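Side-chain contacts in Pts system, fructose-specific iiabc component (Borrelia burgdorferi, PDB 5DLE), which probably phosphorylates fructose during its uptake as part of a phosphotransferase-system permease, of which this chain is the IIB domain: residues Thr60-Glu63 with Ile64-Ser68; Asp77-Glu80 with Lys81-Glu84. All blocks are in the same frame, centred on the assembly; numbering follows the deposited sequence. Where two conformers were deposited one is given.

Both contacts are local, joining neighbours along the chain, but contact 1 is partly buried, with I64 and A67 inside, whereas contact 2 is a surface contact in which F83 alone is buried. Contact 1 spans the short helix 61-66 that leads into strand 69-74, and its chemistry is that of a helix: a capping box at the start, i to i+4 backbone bonds, and a polar cluster of E62, K65 and N66 on the outer side. Contact 2 lies in the loop between strands 69-74 and 88-91, where a 3-10 turn is held by bonds to backbone carbonyls and by an arginine packed on a phenylalanine. The two touch where I64 CD1 packs 3.6 Å from F83 CE1.

Contact 1 (Thr60-Glu63 with Ile64-Ser68); sequences TEEE and IKNAS
I64 opens the second half of the helix with its backbone N bonded to T60 O, while its CG1 packs 3.4 Å from the same oxygen. This oxygen belongs to the N-cap residue, which with E63 forms a capping box: E63 N donates to T60 OG1 at 3.0 Å, and T60 N donates to E63 OE1 at 2.8 Å, reaching the oxygen from above the carboxylate plane. E63 OE2 forms a salt bridge with R46, so both carboxylate oxygens are engaged. K65 follows, its N bonded to E61 O. Its side chain runs beside that of E62, both pointing the same way, and K65 CD passes 3.7 Å from E62 OE1. A bend at the last torsion (chi4 -79°) turns K65 NZ to N66 OD1 at 3.1 Å; the salt bridge from K65 NZ to E62 OE2 is long, at 3.9 Å. N66 is held twice by E62, its N bonding to E62 O and its ND2 to E62 OE2 at 3.2 Å. The amide stands nearly perpendicular to the carboxylate (85°), and ND2 approaches OE2 from above the carboxylate plane. A bend in the glutamate at chi2 (79°) swings the acid over to this amide. A67 brings CB to 3.6 Å from E63 O before strand 69-74. The N66 amide therefore uses both ends, donating a hydrogen bond through ND2 to the acid and accepting one at OD1 from the lysine, and so links two opposite charges whose direct pairing is loose; the carboxylates of E62 and E63, near the helix start, would probably be stabilised by its dipole.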
loop_
_atom_site.group_PDB
_atom_site.type_symbol
_atom_site.label_atom_id
_atom_site.label_comp_id
_atom_site.label_asym_id
_atom_site.label_seq_id
_atom_site.Cartn_x
_atom_site.Cartn_y
_atom_site.Cartn_z
ATOM N N THR A 60 15.125 20.092 7.297
ATOM C CA THR A 60 16.098 20.822 8.085
ATOM C C THR A 60 15.493 22.134 8.580
ATOM O O THR A 60 14.487 22.640 8.045
ATOM C CB THR A 60 17.353 21.134 7.265
ATOM O OG1 THR A 60 17.037 22.055 6.210
ATOM C CG2 THR A 60 17.947 19.854 6.672
ATOM N N GLU A 61 16.135 22.688 9.611
ATOM C CA GLU A 61 15.746 24.007 10.097
ATOM C C GLU A 61 15.772 25.035 8.972
ATOM O O GLU A 61 14.857 25.859 8.851
ATOM C CB GLU A 61 16.670 24.431 11.242
ATOM C CG GLU A 61 16.250 25.717 11.919
ATOM C CD GLU A 61 17.151 26.108 13.087
ATOM O OE1 GLU A 61 17.984 25.278 13.511
ATOM O OE2 GLU A 61 17.020 27.248 13.586
ATOM N N GLU A 62 16.807 24.991 8.120
ATOM C CA GLU A 62 16.873 25.971 7.045
ATOM C C GLU A 62 15.750 25.775 6.032
ATOM O O GLU A 62 15.185 26.755 5.528
ATOM C CB GLU A 62 18.239 25.905 6.350
ATOM C CG GLU A 62 18.369 26.873 5.209
ATOM C CD GLU A 62 18.673 28.305 5.679
ATOM O OE1 GLU A 62 18.798 28.545 6.908
ATOM O OE2 GLU A 62 18.788 29.199 4.809
ATOM N N GLU A 63 15.421 24.519 5.706
ATOM C CA GLU A 63 14.324 24.270 4.780
ATOM C C GLU A 63 13.013 24.823 5.323
ATOM O O GLU A 63 12.222 25.423 4.583
ATOM C CB GLU A 63 14.194 22.765 4.511
ATOM C CG GLU A 63 15.277 22.255 3.572
ATOM C CD GLU A 63 15.438 20.738 3.561
ATOM O OE1 GLU A 63 14.928 20.048 4.481
ATOM O OE2 GLU A 63 16.093 20.243 2.607
ATOM N N ILE A 64 12.757 24.625 6.610
ATOM C CA ILE A 64 11.516 25.150 7.174
ATOM C C ILE A 64 11.547 26.686 7.178
ATOM O O ILE A 64 10.539 27.346 6.887
ATOM C CB ILE A 64 11.282 24.560 8.579
ATOM C CG1 ILE A 64 11.103 23.043 8.468
ATOM C CG2 ILE A 64 10.062 25.210 9.213
ATOM C CD1 ILE A 64 11.197 22.364 9.848
ATOM N N LYS A 65 12.697 27.270 7.525
ATOM C CA LYS A 65 12.843 28.722 7.492
ATOM C C LYS A 65 12.485 29.305 6.122
ATOM O O LYS A 65 11.768 30.311 6.028
ATOM C CB LYS A 65 14.280 29.098 7.882
ATOM C CG LYS A 65 14.575 30.558 7.651
ATOM C CD LYS A 65 16.067 30.885 7.941
ATOM C CE LYS A 65 16.415 32.267 7.408
ATOM N NZ LYS A 65 16.653 32.221 5.919
ATOM N N ASN A 66 12.965 28.678 5.045
ATOM C CA ASN A 66 12.790 29.238 3.709
ATOM C C ASN A 66 11.436 28.958 3.086
ATOM O O ASN A 66 11.111 29.553 2.058
ATOM C CB ASN A 66 13.906 28.728 2.801
ATOM C CG ASN A 66 15.271 29.243 3.234
ATOM O OD1 ASN A 66 15.379 30.326 3.802
ATOM N ND2 ASN A 66 16.306 28.454 2.988
ATOM N N ALA A 67 10.640 28.065 3.673
ATOM C CA ALA A 67 9.391 27.641 3.049
ATOM C C ALA A 67 8.332 28.730 3.113
ATOM O O ALA A 67 8.211 29.448 4.106
ATOM C CB ALA A 67 8.874 26.397 3.787
ATOM N N SER A 68 7.505 28.788 2.062
ATOM C CA SER A 68 6.342 29.659 2.087
ATOM C C SER A 68 5.223 29.047 2.903
ATOM O O SER A 68 4.437 29.764 3.537
ATOM C CB SER A 68 5.823 29.931 0.685
ATOM O OG SER A 68 6.756 30.706 -0.033
#

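Contact 2 (Asp77-Glu80 with Lys81-Glu84); sequences DIDE and KRFE
D79 and R82 meet through a backbone carbonyl: R82 NE donates to D79 O at 3.1 Å in a nearly straight bond (175°), with the oxygen at the edge of the guanidinium and in its plane. The D79 carboxylate lies close to parallel with the guanidinium (planes 15° apart), but OD1 stays 4.1 Å from NE and instead touches R82 CG at 3.6 Å. Its other oxygen, OD2, takes a weak bond from K81 N. At the turn itself F83 N donates to E80 O at 2.9 Å, closing the 3-10 segment 81-83, and K81 NZ forms a salt bridge with E84 OE2, also at 2.9 Å, on the syn side but tilted from the carboxylate plane.

Packing contacts add to these bonds. R82 CG sits over the centre of one face of the F83 ring, and F83 CZ in turn lies 3.4 Å above the guanidinium plane, offset toward the rim, so the arginine chain, extended from CG to NE, runs across the ring. I78 CD1 reaches the ring edge near its plane and lies 4.1 Å from R82 NH2.

Beyond the turn, R82 NH1 pairs with E48 of strand 44-50 and E80 OE2 with K90 of strand 88-91. F83 packs against V70 and L72 of strand 69-74, V17 of strand 13-19 and I64 of helix 61-66, so the loop between strands 69-74 and 88-91 lies against two sheet strands and this helix.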
loop_
_atom_site.group_PDB
_atom_site.type_symbol
_atom_site.label_atom_id
_atom_site.label_comp_id
_atom_site.label_asym_id
_atom_site.label_seq_id
_atom_site.Cartn_x
_atom_site.Cartn_y
_atom_site.Cartn_z
ATOM N N ASP A 77 0.276 11.805 15.318
ATOM C CA ASP A 77 0.854 13.051 15.812
ATOM C C ASP A 77 2.337 13.082 15.492
ATOM O O ASP A 77 3.030 12.071 15.610
ATOM C CB ASP A 77 0.624 13.182 17.315
ATOM C CG ASP A 77 -0.834 13.442 17.665
ATOM O OD1 ASP A 77 -1.538 14.111 16.878
ATOM O OD2 ASP A 77 -1.278 12.995 18.740
ATOM N N ILE A 78 2.827 14.244 15.028
ATOM C CA ILE A 78 4.247 14.436 14.764
ATOM C C ILE A 78 4.674 15.678 15.540
ATOM O O ILE A 78 3.840 16.387 16.111
ATOM C CB ILE A 78 4.563 14.597 13.257
ATOM C CG1 ILE A 78 3.913 15.874 12.726
ATOM C CG2 ILE A 78 4.059 13.374 12.442
ATOM C CD1 ILE A 78 4.466 16.273 11.404
ATOM N N ASP A 79 5.989 15.942 15.573
ATOM C CA ASP A 79 6.415 17.169 16.250
ATOM C C ASP A 79 6.106 18.357 15.359
ATOM O O ASP A 79 6.546 18.406 14.200
ATOM C CB ASP A 79 7.891 17.208 16.638
ATOM C CG ASP A 79 8.286 18.606 17.244
ATOM O OD1 ASP A 79 9.083 19.361 16.610
ATOM O OD2 ASP A 79 7.741 18.971 18.334
ATOM N N GLU A 80 5.339 19.299 15.910
ATOM C CA GLU A 80 4.923 20.492 15.187
ATOM C C GLU A 80 5.545 21.781 15.718
ATOM O O GLU A 80 5.414 22.816 15.056
ATOM C CB GLU A 80 3.385 20.612 15.205
ATOM C CG GLU A 80 2.701 19.528 14.373
ATOM C CD GLU A 80 1.168 19.553 14.386
ATOM O OE1 GLU A 80 0.564 20.615 14.620
ATOM O OE2 GLU A 80 0.569 18.473 14.158
ATOM N N LYS A 81 6.231 21.770 16.877
ATOM C CA LYS A 81 6.802 23.022 17.391
ATOM C C LYS A 81 7.759 23.655 16.388
ATOM O O LYS A 81 7.819 24.892 16.266
ATOM C CB LYS A 81 7.503 22.773 18.732
ATOM C CG LYS A 81 7.897 24.072 19.435
ATOM C CD LYS A 81 8.322 23.848 20.890
ATOM C CE LYS A 81 8.535 25.180 21.624
ATOM N NZ LYS A 81 7.286 26.005 21.705
ATOM N N ARG A 82 8.481 22.822 15.632
ATOM C CA ARG A 82 9.394 23.299 14.598
ATOM C C ARG A 82 8.724 24.134 13.515
ATOM O O ARG A 82 9.435 24.796 12.759
ATOM C CB ARG A 82 10.088 22.106 13.945
ATOM C CG ARG A 82 9.129 21.037 13.400
ATOM C CD ARG A 82 9.949 19.924 12.781
ATOM N NE ARG A 82 9.110 18.772 12.537
ATOM C CZ ARG A 82 9.327 17.858 11.590
ATOM N NH1 ARG A 82 10.370 17.981 10.784
ATOM N NH2 ARG A 82 8.496 16.809 11.479
ATOM N N PHE A 83 7.401 24.109 13.397
ATOM C CA PHE A 83 6.713 24.881 12.371
ATOM C C PHE A 83 6.071 26.163 12.907
ATOM O O PHE A 83 5.332 26.832 12.170
ATOM C CB PHE A 83 5.647 24.011 11.696
ATOM C CG PHE A 83 6.181 22.704 11.175
ATOM C CD1 PHE A 83 7.214 22.679 10.237
ATOM C CD2 PHE A 83 5.649 21.522 11.627
ATOM C CE1 PHE A 83 7.693 21.478 9.729
ATOM C CE2 PHE A 83 6.150 20.300 11.160
ATOM C CZ PHE A 83 7.175 20.289 10.196
ATOM N N GLU A 84 6.320 26.516 14.161
ATOM C CA GLU A 84 5.797 27.779 14.684
ATOM C C GLU A 84 6.175 28.953 13.785
ATOM O O GLU A 84 7.309 29.050 13.297
ATOM C CB GLU A 84 6.336 28.038 16.089
ATOM C CG GLU A 84 5.628 27.190 17.118
ATOM C CD GLU A 84 6.088 27.515 18.528
ATOM O OE1 GLU A 84 6.942 28.425 18.688
ATOM O OE2 GLU A 84 5.581 26.861 19.463
#